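Local structure of 1,3-alpha-isomaltosidase (Kribbella flavida DSM 17836, 5X3I) at residues 319-324 and 609-614; 438-443 and 473-478; 447-452 and 500-505. The protein hydrolyses the alpha-1,3-glucosidic linkages of a cyclic tetrasaccharide made from starch, releasing isomaltose inside the cell. The protein carries 1 engineered substitution. All blocks are in the same frame, centred on the assembly; numbering follows the deposited sequence.

How the contacts relate
All three contacts belong to the family 31 TIM barrel. Contact 1 lies where the first and last strand-helix units of the barrel come side by side, away from the annotated sites, and contacts 2 and 3 are nested within the chain between its two halves. Contacts 2 and 3 interleave along the sequence (438-443, 447-452, 473-478, 500-505), their centres 13 Å apart. Leu443 O is 2.8 Å from Arg449 NH1, a probable hydrogen bond. Segment 473-478 follows strand 467-470, on which Tyr500 and Phe504 pack. Loop 438-443 thus lies on both helices of contact 3 and reaches, through Met440, the loop of Glu474, an active-site residue by similarity. Contact 1 is remote, its nearest atoms about 23 Å from either.

Contact 1: 319-324 and 609-614; sequences DTHRDL and TPWHVA
Trp611 reaches across from helix 610-617 and lays its indole against Thr320, His321 and Leu324. The methyl of Thr320 does the closest work on the ring face: CG2 stands 3.4 Å from the centroid of the six-membered ring of Trp611, only 15° off its normal, a CH-pi contact over the middle of the indole. His321 meets the same ring differently. Its face receives the far rim of the indole, with Trp611 CH2 3.3 Å from His321 CD2 and the planes turned 85° to each other, an offset edge-to-face pair. Leu324 adds a branch near the root of the side chain, CD1 lying 3.7 Å from Trp611 CB.

The two helices follow the first and the last strand of the TIM barrel. Helix 311-323 comes after strand 302-304 and helix 610-617 after the eighth, 591-593, so the indole spans the seam where the barrel closes on itself.

Several second-shell bonds set these groups. His321 is held at both nitrogens, ND1 by the carbonyl of Ile326 and NE2 by the hydroxyl of Tyr594, which fixes the rotation of its ring. Thr320 OG1 is bonded to Ala316 O one turn back, and with the hydroxyl engaged there the methyl faces Trp611. Trp611 CG sits between the backbone N and the carbonyl carbon (chi1 56°), a position from which the indole extends off the start of its helix to Thr320. Behind the indole, on the face away from Thr320, Thr609 OG1 lies 3.3 Å above the Trp611 plane toward the rim; as N-cap of helix 610-617 it accepts from His612 N at 3.2 Å.

Contact 2: 438-443 and 473-478; sequences ALMPDL and GEHAWG
The catalytic loop that leaves the fourth barrel strand, 467-470, runs through 473-478, and the contact holds its middle against loop 438-443 through Met440, His475 and Ala476. The engineered Ala471, in place of the presumed nucleophile, stands at the start of this loop, which includes Glu474, an active-site residue by similarity. Met440 is the sole side chain of 438-443 that crosses to it. Its thioether tip lies alongside the backbone where His475 passes into Ala476: Met440 SD is 3.7 Å from both Ala476 N and Ala476 CB, and 3.9 Å from His475 CB. From there the terminal methyl of Met440 turns aside (chi3 77°), and Met440 CE lies 3.9 Å from Ala476 CB. The same methyl comes up at the edge of the His475 imidazole, near its plane. No hydrogen bond spans the two segments; the contact is van der Waals packing of the thioether on the His475-Ala476 peptide and the two CB atoms.

Glu474 sends its CB away from loop 438-443, and its carboxylate is taken up by a salt bridge from OE2 to Arg520, with Tyr221 and Ala521 beside the side chain. The carbonyl of His475 and the amide of Trp477 both bond to the hydroxyl of Tyr428, which pins the loop on either side of Ala476. Met440 is itself tied by a backbone bond to Val420 and touches Tyr496 of helix 496-510, farther along the chain after the short helix 489-492, while Leu439 rests on helix 404-415.

Contact 3: 447-452 and 500-505; sequences RTRDWW and YARAFG. With SO4 (sulfate ion), chain I.
Arg502 NH1 donates a fairly straight hydrogen bond to O2 of a sulfate at 3.2 Å, while one face of the same guanidinium is laid against Arg449. The two residues belong to helices of the TIM barrel on either side of strand 467-470 in the sequence, 446-454 before it and 496-510 after it. The short segments cross at 60° with axes 9.8 Å apart.

The guanidinium groups stack almost flat, planes 17° apart, and Arg449 NH2 sits 3.3 Å from Arg502 CZ, over the centre of that group. Such a like-charged stack is probably eased by the anions and acceptors around it. The sulfate, probably from the crystallisation liquor, lies at the edge of Arg502, where NH2 adds a weak bond to O4; Asp506 forms a salt bridge with Arg502 NE, and a glycerol also bonds to NH2. Arg449 is held from its own side, NH1 by the carbonyl of Leu443 and NH2 by Gln446 OE1. A bend in the chain of Arg502, chi2 at -99°, accompanies the swing of its end toward Arg449.

Nearer the backbones, Ala503 supplies a small surface where the helices come nearest: its CB is 3.7 Å from Arg449 CD, against the aliphatic part of that chain. Farther along, Trp452 and Phe504 meet rim to rim with their planes nearly perpendicular. Phe504 also touches Gln393 and Thr470 of the barrel strands, so its ring reaches inward from the helix layer. The pyrrole nitrogen, Trp452 NE1, lies near the Phe504 plane at its edge, 3.7 Å from Phe504 CZ.

Contact 1: 319-324 and 609-614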
loop_
_atom_site.group_PDB
_atom_site.type_symbol
_atom_site.label_atom_id
_atom_site.label_comp_id
_atom_site.label_asym_id
_atom_site.label_seq_id
_atom_site.Cartn_x
_atom_site.Cartn_y
_atom_site.Cartn_z
ATOM N N ASP A 319 17.141 16.170 -19.069
ATOM C CA ASP A 319 17.832 16.541 -20.300
ATOM C C ASP A 319 18.226 15.274 -21.056
ATOM O O ASP A 319 18.118 15.218 -22.274
ATOM C CB ASP A 319 19.070 17.407 -20.023
ATOM C CG ASP A 319 18.725 18.863 -19.760
ATOM O OD1 ASP A 319 17.547 19.227 -19.830
ATOM O OD2 ASP A 319 19.646 19.652 -19.487
ATOM N N THR A 320 18.633 14.243 -20.322
ATOM C CA THR A 320 19.028 13.003 -20.974
ATOM C C THR A 320 17.819 12.334 -21.632
ATOM O O THR A 320 17.925 11.859 -22.755
ATOM C CB THR A 320 19.729 12.032 -19.999
ATOM O OG1 THR A 320 20.947 12.628 -19.540
ATOM C CG2 THR A 320 20.066 10.724 -20.701
ATOM N N HIS A 321 16.673 12.328 -20.950
ATOM C CA HIS A 321 15.427 11.853 -21.550
ATOM C C HIS A 321 15.175 12.562 -22.877
ATOM O O HIS A 321 14.864 11.926 -23.882
ATOM C CB HIS A 321 14.229 12.090 -20.620
ATOM C CG HIS A 321 13.788 10.872 -19.865
ATOM N ND1 HIS A 321 12.934 9.932 -20.402
ATOM C CD2 HIS A 321 14.068 10.450 -18.608
ATOM C CE1 HIS A 321 12.715 8.980 -19.510
ATOM N NE2 HIS A 321 13.390 9.272 -18.414
ATOM N N ARG A 322 15.296 13.888 -22.862
ATOM C CA ARG A 322 15.079 14.689 -24.064
ATOM C C ARG A 322 16.078 14.331 -25.161
ATOM O O ARG A 322 15.700 14.114 -26.295
ATOM C CB ARG A 322 15.189 16.188 -23.754
ATOM C CG ARG A 322 15.151 17.067 -25.009
ATOM C CD ARG A 322 15.801 18.429 -24.775
ATOM N NE ARG A 322 17.204 18.312 -24.399
ATOM C CZ ARG A 322 17.895 19.287 -23.820
ATOM N NH1 ARG A 322 17.310 20.452 -23.557
ATOM N NH2 ARG A 322 19.168 19.101 -23.504
ATOM N N ASP A 323 17.355 14.271 -24.813
ATOM C CA ASP A 323 18.387 14.063 -25.819
ATOM C C ASP A 323 18.330 12.659 -26.421
ATOM O O ASP A 323 18.697 12.472 -27.573
ATOM C CB ASP A 323 19.766 14.351 -25.229
ATOM C CG ASP A 323 19.936 15.813 -24.847
ATOM O OD1 ASP A 323 19.217 16.659 -25.398
ATOM O OD2 ASP A 323 20.766 16.108 -23.981
ATOM N N LEU A 324 17.830 11.683 -25.661
ATOM C CA LEU A 324 17.683 10.328 -26.186
ATOM C C LEU A 324 16.303 10.109 -26.801
ATOM O O LEU A 324 15.973 9.012 -27.218
ATOM C CB LEU A 324 17.953 9.286 -25.094
ATOM C CG LEU A 324 19.360 9.290 -24.487
ATOM C CD1 LEU A 324 19.512 8.239 -23.376
ATOM C CD2 LEU A 324 20.396 9.058 -25.564
ATOM N N THR A 609 16.905 4.378 -14.824
ATOM C CA THR A 609 16.777 4.990 -16.153
ATOM C C THR A 609 17.179 4.013 -17.271
ATOM O O THR A 609 18.038 3.168 -17.085
ATOM C CB THR A 609 17.627 6.273 -16.280
ATOM O OG1 THR A 609 19.020 5.953 -16.171
ATOM C CG2 THR A 609 17.230 7.284 -15.214
ATOM N N PRO A 610 16.537 4.117 -18.433
ATOM C CA PRO A 610 16.864 3.207 -19.539
ATOM C C PRO A 610 18.346 3.254 -19.910
ATOM O O PRO A 610 18.938 2.215 -20.189
ATOM C CB PRO A 610 16.004 3.726 -20.694
ATOM C CG PRO A 610 14.909 4.473 -20.056
ATOM C CD PRO A 610 15.451 5.045 -18.782
ATOM N N TRP A 611 18.944 4.439 -19.889
ATOM C CA TRP A 611 20.330 4.565 -20.300
ATOM C C TRP A 611 21.293 4.045 -19.247
ATOM O O TRP A 611 22.340 3.508 -19.591
ATOM C CB TRP A 611 20.675 6.016 -20.648
ATOM C CG TRP A 611 20.422 7.015 -19.565
ATOM C CD1 TRP A 611 21.305 7.444 -18.626
ATOM C CD2 TRP A 611 19.207 7.737 -19.332
ATOM N NE1 TRP A 611 20.718 8.383 -17.816
ATOM C CE2 TRP A 611 19.427 8.576 -18.229
ATOM C CE3 TRP A 611 17.957 7.751 -19.950
ATOM C CZ2 TRP A 611 18.443 9.416 -17.727
ATOM C CZ3 TRP A 611 16.978 8.578 -19.447
ATOM C CH2 TRP A 611 17.227 9.405 -18.350
ATOM N N HIS A 612 20.964 4.204 -17.970
ATOM C CA HIS A 612 21.848 3.650 -16.953
ATOM C C HIS A 612 21.793 2.130 -16.958
ATOM O O HIS A 612 22.793 1.466 -16.705
ATOM C CB HIS A 612 21.522 4.158 -15.559
ATOM C CG HIS A 612 22.501 3.696 -14.531
ATOM N ND1 HIS A 612 23.828 4.059 -14.561
ATOM C CD2 HIS A 612 22.361 2.868 -13.471
ATOM C CE1 HIS A 612 24.460 3.490 -13.552
ATOM N NE2 HIS A 612 23.593 2.765 -12.873
ATOM N N VAL A 613 20.617 1.585 -17.242
ATOM C CA VAL A 613 20.474 0.143 -17.337
ATOM C C VAL A 613 21.301 -0.355 -18.524
ATOM O O VAL A 613 22.015 -1.351 -18.416
ATOM C CB VAL A 613 18.999 -0.278 -17.480
ATOM C CG1 VAL A 613 18.893 -1.750 -17.831
ATOM C CG2 VAL A 613 18.237 0.010 -16.185
ATOM N N ALA A 614 21.217 0.362 -19.643
ATOM C CA ALA A 614 22.021 0.051 -20.819
ATOM C C ALA A 614 23.495 0.066 -20.466
ATOM O O ALA A 614 24.226 -0.851 -20.812
ATOM C CB ALA A 614 21.736 1.033 -21.948
#

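Contact 2: 438-443 and 473-478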
loop_
_atom_site.group_PDB
_atom_site.type_symbol
_atom_site.label_atom_id
_atom_site.label_comp_id
_atom_site.label_asym_id
_atom_site.label_seq_id
_atom_site.Cartn_x
_atom_site.Cartn_y
_atom_site.Cartn_z
ATOM N N ALA A 438 8.475 10.077 15.319
ATOM C CA ALA A 438 7.821 11.191 14.642
ATOM C C ALA A 438 6.337 11.217 14.997
ATOM O O ALA A 438 5.733 10.170 15.171
ATOM C CB ALA A 438 8.013 11.088 13.133
ATOM N N LEU A 439 5.756 12.408 15.107
ATOM C CA LEU A 439 4.306 12.548 15.300
ATOM C C LEU A 439 3.542 12.325 13.999
ATOM O O LEU A 439 4.079 12.541 12.919
ATOM C CB LEU A 439 3.960 13.934 15.849
ATOM C CG LEU A 439 4.859 14.428 16.977
ATOM C CD1 LEU A 439 4.435 15.795 17.435
ATOM C CD2 LEU A 439 4.828 13.434 18.129
ATOM N N MET A 440 2.294 11.895 14.109
ATOM C CA MET A 440 1.409 11.781 12.954
ATOM C C MET A 440 0.368 12.887 12.999
ATOM O O MET A 440 -0.341 13.006 13.987
ATOM C CB MET A 440 0.704 10.418 12.917
ATOM C CG MET A 440 1.596 9.203 12.659
ATOM S SD MET A 440 0.663 7.644 12.720
ATOM C CE MET A 440 -0.158 7.664 11.131
ATOM N N PRO A 441 0.260 13.695 11.930
ATOM C CA PRO A 441 -0.824 14.683 11.955
ATOM C C PRO A 441 -2.165 13.966 11.943
ATOM O O PRO A 441 -2.300 12.950 11.273
ATOM C CB PRO A 441 -0.606 15.491 10.668
ATOM C CG PRO A 441 0.057 14.540 9.746
ATOM C CD PRO A 441 0.926 13.636 10.622
ATOM N N ASP A 442 -3.161 14.485 12.634
ATOM C CA ASP A 442 -4.385 13.727 12.671
ATOM C C ASP A 442 -5.241 14.210 11.519
ATOM O O ASP A 442 -6.005 15.154 11.645
ATOM C CB ASP A 442 -5.068 13.965 14.026
ATOM C CG ASP A 442 -6.316 13.136 14.236
ATOM O OD1 ASP A 442 -6.849 12.542 13.289
ATOM O OD2 ASP A 442 -6.778 13.111 15.388
ATOM N N LEU A 443 -5.258 13.409 10.469
ATOM C CA LEU A 443 -5.827 13.826 9.196
ATOM C C LEU A 443 -7.262 13.341 9.139
ATOM O O LEU A 443 -7.937 13.490 8.132
ATOM C CB LEU A 443 -4.996 13.305 8.015
ATOM C CG LEU A 443 -3.576 13.894 7.926
ATOM C CD1 LEU A 443 -2.758 13.204 6.863
ATOM C CD2 LEU A 443 -3.600 15.415 7.693
ATOM N N GLY A 473 2.039 6.298 5.543
ATOM C CA GLY A 473 0.705 6.300 6.108
ATOM C C GLY A 473 0.315 5.033 6.878
ATOM O O GLY A 473 -0.802 4.937 7.377
ATOM N N GLU A 474 1.235 4.075 6.981
ATOM C CA GLU A 474 0.990 2.805 7.690
ATOM C C GLU A 474 1.432 2.853 9.149
ATOM O O GLU A 474 1.447 1.837 9.821
ATOM C CB GLU A 474 1.712 1.641 7.005
ATOM C CG GLU A 474 1.519 1.562 5.500
ATOM C CD GLU A 474 2.573 2.353 4.735
ATOM O OE1 GLU A 474 3.325 3.114 5.370
ATOM O OE2 GLU A 474 2.652 2.185 3.502
ATOM N N HIS A 475 1.841 4.030 9.609
ATOM C CA HIS A 475 2.662 4.154 10.810
ATOM C C HIS A 475 1.920 3.985 12.132
ATOM O O HIS A 475 2.560 3.880 13.168
ATOM C CB HIS A 475 3.361 5.519 10.821
ATOM C CG HIS A 475 3.798 5.984 9.466
ATOM N ND1 HIS A 475 4.882 5.447 8.805
ATOM C CD2 HIS A 475 3.277 6.914 8.630
ATOM C CE1 HIS A 475 5.019 6.038 7.632
ATOM N NE2 HIS A 475 4.056 6.934 7.502
ATOM N N ALA A 476 0.591 3.993 12.112
ATOM C CA ALA A 476 -0.114 4.016 13.379
ATOM C C ALA A 476 -0.265 2.601 13.915
ATOM O O ALA A 476 -0.995 1.800 13.358
ATOM C CB ALA A 476 -1.487 4.661 13.225
ATOM N N TRP A 477 0.395 2.331 15.030
ATOM C CA TRP A 477 0.210 1.072 15.734
ATOM C C TRP A 477 -0.274 1.350 17.143
ATOM O O TRP A 477 0.438 1.943 17.940
ATOM C CB TRP A 477 1.510 0.266 15.795
ATOM C CG TRP A 477 2.017 -0.254 14.494
ATOM C CD1 TRP A 477 1.356 -0.300 13.301
ATOM C CD2 TRP A 477 3.313 -0.804 14.254
ATOM N NE1 TRP A 477 2.160 -0.846 12.336
ATOM C CE2 TRP A 477 3.367 -1.168 12.897
ATOM C CE3 TRP A 477 4.434 -1.032 15.060
ATOM C CZ2 TRP A 477 4.500 -1.738 12.327
ATOM C CZ3 TRP A 477 5.555 -1.604 14.491
ATOM C CH2 TRP A 477 5.579 -1.953 13.142
ATOM N N GLY A 478 -1.530 1.019 17.395
ATOM C CA GLY A 478 -2.012 0.616 18.696
ATOM C C GLY A 478 -3.526 0.572 18.657
ATOM O O GLY A 478 -4.160 1.376 17.973
#

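Contact 3: 447-452 and 500-505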
loop_
_atom_site.group_PDB
_atom_site.type_symbol
_atom_site.label_atom_id
_atom_site.label_comp_id
_atom_site.label_asym_id
_atom_site.label_seq_id
_atom_site.Cartn_x
_atom_site.Cartn_y
_atom_site.Cartn_z
ATOM N N ARG A 447 -9.962 20.318 10.203
ATOM C CA ARG A 447 -9.120 21.415 10.676
ATOM C C ARG A 447 -7.638 21.053 10.600
ATOM O O ARG A 447 -6.807 21.895 10.291
ATOM C CB ARG A 447 -9.491 21.852 12.104
ATOM C CG ARG A 447 -9.233 20.832 13.219
ATOM C CD ARG A 447 -9.624 21.381 14.590
ATOM N NE ARG A 447 -8.661 22.350 15.108
ATOM C CZ ARG A 447 -7.630 22.042 15.885
ATOM N NH1 ARG A 447 -6.809 22.985 16.303
ATOM N NH2 ARG A 447 -7.419 20.791 16.255
ATOM N N THR A 448 -7.305 19.802 10.886
ATOM C CA THR A 448 -5.913 19.391 10.831
ATOM C C THR A 448 -5.468 19.070 9.399
ATOM O O THR A 448 -4.330 19.342 9.046
ATOM C CB THR A 448 -5.662 18.216 11.765
ATOM O OG1 THR A 448 -5.927 18.642 13.103
ATOM C CG2 THR A 448 -4.225 17.748 11.686
ATOM N N ARG A 449 -6.349 18.503 8.581
ATOM C CA ARG A 449 -6.046 18.365 7.165
ATOM C C ARG A 449 -5.702 19.756 6.596
ATOM O O ARG A 449 -4.696 19.897 5.917
ATOM C CB ARG A 449 -7.199 17.716 6.385
ATOM C CG ARG A 449 -7.406 16.212 6.703
ATOM C CD ARG A 449 -8.265 15.495 5.681
ATOM N NE ARG A 449 -9.640 15.985 5.630
ATOM C CZ ARG A 449 -10.647 15.506 6.359
ATOM N NH1 ARG A 449 -10.438 14.514 7.230
ATOM N NH2 ARG A 449 -11.860 16.030 6.228
ATOM N N ASP A 450 -6.502 20.764 6.941
ATOM C CA ASP A 450 -6.232 22.157 6.562
ATOM C C ASP A 450 -4.861 22.635 7.038
ATOM O O ASP A 450 -4.070 23.129 6.245
ATOM C CB ASP A 450 -7.290 23.111 7.127
ATOM C CG ASP A 450 -8.642 22.963 6.461
ATOM O OD1 ASP A 450 -8.782 22.206 5.491
ATOM O OD2 ASP A 450 -9.576 23.628 6.923
ATOM N N TRP A 451 -4.616 22.502 8.339
ATOM C CA TRP A 451 -3.376 22.972 8.954
ATOM C C TRP A 451 -2.138 22.316 8.354
ATOM O O TRP A 451 -1.176 22.990 8.015
ATOM C CB TRP A 451 -3.408 22.726 10.466
ATOM C CG TRP A 451 -2.258 23.342 11.202
ATOM C CD1 TRP A 451 -2.146 24.639 11.606
ATOM C CD2 TRP A 451 -1.063 22.687 11.627
ATOM N NE1 TRP A 451 -0.958 24.833 12.253
ATOM C CE2 TRP A 451 -0.271 23.651 12.278
ATOM C CE3 TRP A 451 -0.582 21.383 11.519
ATOM C CZ2 TRP A 451 0.967 23.350 12.822
ATOM C CZ3 TRP A 451 0.652 21.085 12.063
ATOM C CH2 TRP A 451 1.410 22.061 12.708
ATOM N N TRP A 452 -2.176 20.996 8.221
ATOM C CA TRP A 452 -1.053 20.241 7.671
ATOM C C TRP A 452 -0.754 20.613 6.209
ATOM O O TRP A 452 0.383 20.903 5.858
ATOM C CB TRP A 452 -1.328 18.737 7.762
ATOM C CG TRP A 452 -0.176 17.867 7.350
ATOM C CD1 TRP A 452 -0.072 17.133 6.216
ATOM C CD2 TRP A 452 1.019 17.624 8.095
ATOM N NE1 TRP A 452 1.119 16.447 6.201
ATOM C CE2 TRP A 452 1.808 16.740 7.344
ATOM C CE3 TRP A 452 1.498 18.072 9.324
ATOM C CZ2 TRP A 452 3.056 16.288 7.785
ATOM C CZ3 TRP A 452 2.746 17.634 9.754
ATOM C CH2 TRP A 452 3.505 16.750 8.987
ATOM N N TYR A 500 -5.200 10.490 4.444
ATOM C CA TYR A 500 -3.933 11.067 4.006
ATOM C C TYR A 500 -3.965 11.419 2.516
ATOM O O TYR A 500 -3.729 12.552 2.154
ATOM C CB TYR A 500 -2.798 10.089 4.325
ATOM C CG TYR A 500 -1.414 10.407 3.805
ATOM C CD1 TYR A 500 -0.917 11.704 3.777
ATOM C CD2 TYR A 500 -0.570 9.379 3.406
ATOM C CE1 TYR A 500 0.368 11.961 3.326
ATOM C CE2 TYR A 500 0.697 9.625 2.954
ATOM C CZ TYR A 500 1.176 10.906 2.920
ATOM O OH TYR A 500 2.458 11.108 2.480
ATOM N N ALA A 501 -4.293 10.445 1.681
ATOM C CA ALA A 501 -4.501 10.675 0.261
ATOM C C ALA A 501 -5.517 11.789 -0.006
ATOM O O ALA A 501 -5.264 12.710 -0.796
ATOM C CB ALA A 501 -4.949 9.387 -0.412
ATOM N N ARG A 502 -6.663 11.683 0.646
ATOM C CA ARG A 502 -7.751 12.637 0.513
ATOM C C ARG A 502 -7.289 14.058 0.860
ATOM O O ARG A 502 -7.657 15.016 0.185
ATOM C CB ARG A 502 -8.929 12.214 1.406
ATOM C CG ARG A 502 -10.138 13.140 1.400
ATOM C CD ARG A 502 -10.135 14.077 2.602
ATOM N NE ARG A 502 -11.296 14.956 2.615
ATOM C CZ ARG A 502 -12.446 14.686 3.222
ATOM N NH1 ARG A 502 -13.440 15.564 3.167
ATOM N NH2 ARG A 502 -12.608 13.551 3.883
ATOM N N ALA A 503 -6.496 14.184 1.919
ATOM C CA ALA A 503 -6.028 15.495 2.354
ATOM C C ALA A 503 -5.229 16.186 1.245
ATOM O O ALA A 503 -5.437 17.350 0.973
ATOM C CB ALA A 503 -5.201 15.385 3.606
ATOM N N PHE A 504 -4.318 15.468 0.604
ATOM C CA PHE A 504 -3.527 16.117 -0.432
ATOM C C PHE A 504 -4.294 16.222 -1.757
ATOM O O PHE A 504 -4.087 17.177 -2.517
ATOM C CB PHE A 504 -2.176 15.420 -0.567
ATOM C CG PHE A 504 -1.227 15.821 0.536
ATOM C CD1 PHE A 504 -0.422 16.944 0.404
ATOM C CD2 PHE A 504 -1.213 15.138 1.744
ATOM C CE1 PHE A 504 0.407 17.359 1.439
ATOM C CE2 PHE A 504 -0.381 15.559 2.777
ATOM C CZ PHE A 504 0.434 16.661 2.615
ATOM N N GLY A 505 -5.223 15.303 -1.994
ATOM C CA GLY A 505 -6.170 15.462 -3.086
ATOM C C GLY A 505 -6.901 16.794 -2.969
ATOM O O GLY A 505 -6.986 17.561 -3.935
HETATM S S SO4 I . -16.201 13.725 4.971
HETATM O O1 SO4 I . -16.156 13.604 3.520
HETATM O O2 SO4 I . -15.708 15.036 5.378
HETATM O O3 SO4 I . -17.574 13.548 5.437
HETATM O O4 SO4 I . -15.369 12.685 5.553
#